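Local coordinates for ESX-1 secretion system protein eccD1 (Mycobacterium tuberculosis, PDB 4KV2) that is part of the ESX-1 type VII secretion system, which delivers virulence factors such as EsxA and EsxB to host cells, at residues Ala24-Met27 and Glu28-Ile31; Asp74-Leu77 and Asp78-Gly81. All coordinates share one frame; numbering follows the deposited sequence.

Contact 1 (Ala24-Met27 and Glu28-Ile31); sequences AVPM and ETYI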
loop_
_atom_site.group_PDB
_atom_site.type_symbol
_atom_site.label_atom_id
_atom_site.label_comp_id
_atom_site.label_asym_id
_atom_site.label_seq_id
_atom_site.Cartn_x
_atom_site.Cartn_y
_atom_site.Cartn_z
ATOM N N ALA A 24 -2.576 11.917 -1.546
ATOM C CA ALA A 24 -2.659 12.783 -2.728
ATOM C C ALA A 24 -2.627 12.038 -4.080
ATOM O O ALA A 24 -2.782 12.646 -5.131
ATOM C CB ALA A 24 -1.557 13.834 -2.668
ATOM N N VAL A 25 -2.475 10.716 -4.026
ATOM C CA VAL A 25 -2.404 9.853 -5.190
ATOM C C VAL A 25 -3.797 9.275 -5.426
ATOM O O VAL A 25 -4.503 8.957 -4.467
ATOM C CB VAL A 25 -1.417 8.711 -4.884
ATOM C CG1 VAL A 25 -1.375 7.674 -5.984
ATOM C CG2 VAL A 25 -0.031 9.290 -4.644
ATOM N N PRO A 26 -4.194 9.097 -6.699
ATOM C CA PRO A 26 -5.517 8.547 -6.955
ATOM C C PRO A 26 -5.723 7.187 -6.295
ATOM O O PRO A 26 -4.819 6.358 -6.257
ATOM C CB PRO A 26 -5.563 8.437 -8.484
ATOM C CG PRO A 26 -4.699 9.558 -8.929
ATOM C CD PRO A 26 -3.554 9.533 -7.954
ATOM N N MET A 27 -6.915 7.003 -5.761
ATOM C CA MET A 27 -7.289 5.750 -5.105
ATOM C C MET A 27 -7.103 4.504 -5.979
ATOM O O MET A 27 -6.663 3.478 -5.475
ATOM C CB MET A 27 -8.715 5.842 -4.597
ATOM C CG MET A 27 -8.869 6.623 -3.291
ATOM S SD MET A 27 -10.575 6.959 -2.778
ATOM C CE MET A 27 -10.919 8.532 -3.558
ATOM N N GLU A 28 -7.358 4.612 -7.277
ATOM C CA GLU A 28 -7.158 3.481 -8.215
ATOM C C GLU A 28 -5.722 2.926 -8.228
ATOM O O GLU A 28 -5.521 1.767 -8.558
ATOM C CB GLU A 28 -7.600 3.846 -9.658
ATOM C CG GLU A 28 -6.888 5.028 -10.283
ATOM C CD GLU A 28 -7.602 5.629 -11.493
ATOM O OE1 GLU A 28 -8.742 5.213 -11.827
ATOM O OE2 GLU A 28 -7.009 6.546 -12.115
ATOM N N THR A 29 -4.746 3.755 -7.845
ATOM C CA THR A 29 -3.326 3.389 -7.909
ATOM C C THR A 29 -2.966 2.328 -6.849
ATOM O O THR A 29 -2.068 1.512 -7.063
ATOM C CB THR A 29 -2.424 4.637 -7.701
ATOM O OG1 THR A 29 -2.891 5.710 -8.542
ATOM C CG2 THR A 29 -0.983 4.322 -8.049
ATOM N N TYR A 30 -3.692 2.313 -5.738
ATOM C CA TYR A 30 -3.367 1.416 -4.638
ATOM C C TYR A 30 -4.523 0.589 -4.115
ATOM O O TYR A 30 -4.332 -0.241 -3.232
ATOM C CB TYR A 30 -2.718 2.205 -3.469
ATOM C CG TYR A 30 -3.604 3.296 -2.905
ATOM C CD1 TYR A 30 -4.532 3.023 -1.897
ATOM C CD2 TYR A 30 -3.507 4.594 -3.377
ATOM C CE1 TYR A 30 -5.345 4.019 -1.386
ATOM C CE2 TYR A 30 -4.302 5.612 -2.861
ATOM C CZ TYR A 30 -5.216 5.317 -1.858
ATOM O OH TYR A 30 -6.016 6.319 -1.369
ATOM N N ILE A 31 -5.720 0.750 -4.651
ATOM C CA ILE A 31 -6.842 0.037 -4.041
ATOM C C ILE A 31 -6.724 -1.495 -4.154
ATOM O O ILE A 31 -7.098 -2.224 -3.226
ATOM C CB ILE A 31 -8.194 0.503 -4.594
ATOM C CG1 ILE A 31 -9.317 -0.183 -3.787
ATOM C CG2 ILE A 31 -8.288 0.236 -6.076
ATOM C CD1 ILE A 31 -10.616 0.528 -3.826
HETATM O O HOH W 1 -5.451 8.797 -1.957
#
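Pro26 and Met27 turn the chain by offering their carbonyls to amides three residues on. Pro26 O receives Thr29 N at 3.1 Å (N-H...O 155°), and Met27 O receives Tyr30 N at 3.2 Å. A weak bond from Ile31 N also ends on Met27 O. Thr29 doubles its grip through its hydroxyl: OG1 lies beside its own backbone N (chi1 -48°) and gives Pro26 O a second bond of 3.1 Å from the same face of that carbonyl. CG1 of Val25 packs against this hydroxyl, 3.6 Å from Thr29 OG1, the two side chains crossing nearly at right angles. Tyr30, with CG between its backbone N and carbonyl carbon (chi1 60°), folds its ring back over the turn, so that Met27 O lies 3.9 Å above the ring plane and over its centre. Met27 CG approaches Tyr30 OH to 3.5 Å. That hydroxyl donates to a water, which in turn donates to Val25 O, the water and Val25 O both lying at the ring edge, in its plane. This tight turn links strand 15-22, the second of the N-terminal hairpin, to helix 31-41 of the ubiquitin-like fold, with Tyr30 at the N-cap; Phe63 of strand 62-64 packs on Met27, Tyr30 and Ile31.

Contact 2 (Asp74-Leu77 and Asp78-Gly81); sequences DQSL and DDAG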
loop_
_atom_site.group_PDB
_atom_site.type_symbol
_atom_site.label_atom_id
_atom_site.label_comp_id
_atom_site.label_asym_id
_atom_site.label_seq_id
_atom_site.Cartn_x
_atom_site.Cartn_y
_atom_site.Cartn_z
ATOM N N ASP A 74 -10.582 7.796 -9.626
ATOM C CA ASP A 74 -9.585 8.733 -10.172
ATOM C C ASP A 74 -9.261 9.918 -9.261
ATOM O O ASP A 74 -8.452 10.776 -9.609
ATOM C CB ASP A 74 -9.945 9.192 -11.588
ATOM C CG ASP A 74 -11.217 10.010 -11.662
ATOM O OD1 ASP A 74 -11.949 10.176 -10.674
ATOM O OD2 ASP A 74 -11.507 10.485 -12.759
ATOM N N GLN A 75 -9.871 9.948 -8.079
ATOM C CA GLN A 75 -9.614 10.989 -7.098
ATOM C C GLN A 75 -8.743 10.437 -5.981
ATOM O O GLN A 75 -8.709 9.243 -5.768
ATOM C CB GLN A 75 -10.933 11.527 -6.535
ATOM C CG GLN A 75 -11.620 12.506 -7.462
ATOM C CD GLN A 75 -12.930 13.045 -6.893
ATOM O OE1 GLN A 75 -13.106 13.194 -5.663
ATOM N NE2 GLN A 75 -13.864 13.339 -7.783
ATOM N N SER A 76 -8.009 11.329 -5.321
ATOM C CA SER A 76 -7.245 11.015 -4.123
ATOM C C SER A 76 -8.158 11.146 -2.914
ATOM O O SER A 76 -9.247 11.749 -2.997
ATOM C CB SER A 76 -6.093 12.009 -3.983
ATOM O OG SER A 76 -6.604 13.337 -3.767
ATOM N N LEU A 77 -7.733 10.576 -1.787
ATOM C CA LEU A 77 -8.434 10.798 -0.500
ATOM C C LEU A 77 -8.569 12.287 -0.133
ATOM O O LEU A 77 -9.590 12.706 0.435
ATOM C CB LEU A 77 -7.729 10.037 0.613
ATOM C CG LEU A 77 -7.800 8.501 0.512
ATOM C CD1 LEU A 77 -6.837 7.909 1.520
ATOM C CD2 LEU A 77 -9.208 7.977 0.794
ATOM N N ASP A 78 -7.553 13.094 -0.466
ATOM C CA ASP A 78 -7.638 14.542 -0.239
ATOM C C ASP A 78 -8.754 15.160 -1.085
ATOM O O ASP A 78 -9.556 15.940 -0.578
ATOM C CB ASP A 78 -6.334 15.249 -0.606
ATOM C CG ASP A 78 -5.215 15.047 0.413
ATOM O OD1 ASP A 78 -5.459 14.704 1.585
ATOM O OD2 ASP A 78 -4.053 15.273 0.021
ATOM N N ASP A 79 -8.780 14.817 -2.376
ATOM C CA ASP A 79 -9.821 15.286 -3.313
ATOM C C ASP A 79 -11.202 14.951 -2.757
ATOM O O ASP A 79 -12.099 15.773 -2.815
ATOM C CB ASP A 79 -9.711 14.611 -4.683
ATOM C CG ASP A 79 -8.475 15.011 -5.473
ATOM O OD1 ASP A 79 -7.918 16.120 -5.271
ATOM O OD2 ASP A 79 -8.065 14.188 -6.334
ATOM N N ALA A 80 -11.349 13.744 -2.197
ATOM C CA ALA A 80 -12.626 13.292 -1.655
ATOM C C ALA A 80 -12.934 13.829 -0.270
ATOM O O ALA A 80 -13.968 13.476 0.314
ATOM C CB ALA A 80 -12.679 11.757 -1.631
ATOM N N GLY A 81 -12.058 14.668 0.275
ATOM C CA GLY A 81 -12.297 15.249 1.582
ATOM C C GLY A 81 -12.187 14.275 2.737
ATOM O O GLY A 81 -12.778 14.492 3.785
HETATM O O HOH W 2 -4.746 15.170 -4.483
#
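Ser76 and Asp79 clasp each other across a single tight turn, each supplying a side-chain acceptor for the other's backbone N-H. Asp79 can be followed outward from its backbone. Its CB sits 3.4 Å from Ser76 O and also touches Gln75, whose aliphatic CB and CG lie against it. CG stays beside Asp79's own backbone N (chi1 -68°), which carries the carboxylate back over Ser76 and brings Asp79 CG 3.0 Å from Ser76 OG. At the tip the two oxygens part ways. OD2 takes the Ser76 N-H at 3.0 Å in an almost straight line (176°), although the donor stands above the carboxylate plane. OD1 turns to a water, which gives it a weak bond and is itself 2.7 Å from Ser76 OG.

The return bond runs from Asp79 N to Ser76 OG, also 3.0 Å long. Ser76 makes it possible by placing OG between its backbone N and carbonyl carbon (chi1 65°), facing the Asp79 amide. Ala80 N donates a further hydrogen bond to Ser76 O, 3.0 Å, from four residues on. Gln75 crosses Asp79 obliquely, its OE1 3.8 Å from Asp79 CB, and the amide and carboxylate planes are nearly perpendicular. A type I turn from Asp78 to Gly81 ends the segment, closed by a hydrogen bond from Gly81 N to Asp78 O. The reciprocal Ser76-Asp79 bonds have the pattern of a capping box, here on one isolated turn in the loop before strand 86-91; ubiquitin likewise has a short helical turn ahead of its last strand.

The two turns come in series along the chain, yet they lie side by side in the fold, their centres about 9 Å apart. A probable backbone hydrogen bond from Met27 N to Gln75 O, 2.9 Å, ties contact 1 to contact 2. Next to it the Tyr30 hydroxyl packs on Leu77, with OH 3.4 Å from Leu77 CG, while Ser76 CB lies 3.5 Å from Val25 O. The turn leading into helix 31-41 is thus joined to the loop between strands 62-64 and 86-91. Their outward surroundings differ: Val25, Pro26, Thr29 and Tyr30 pack against Val41, Glu40, Ala36 and Val37 of the second subunit, whereas residues 74-81 touch no other chain of the assembly.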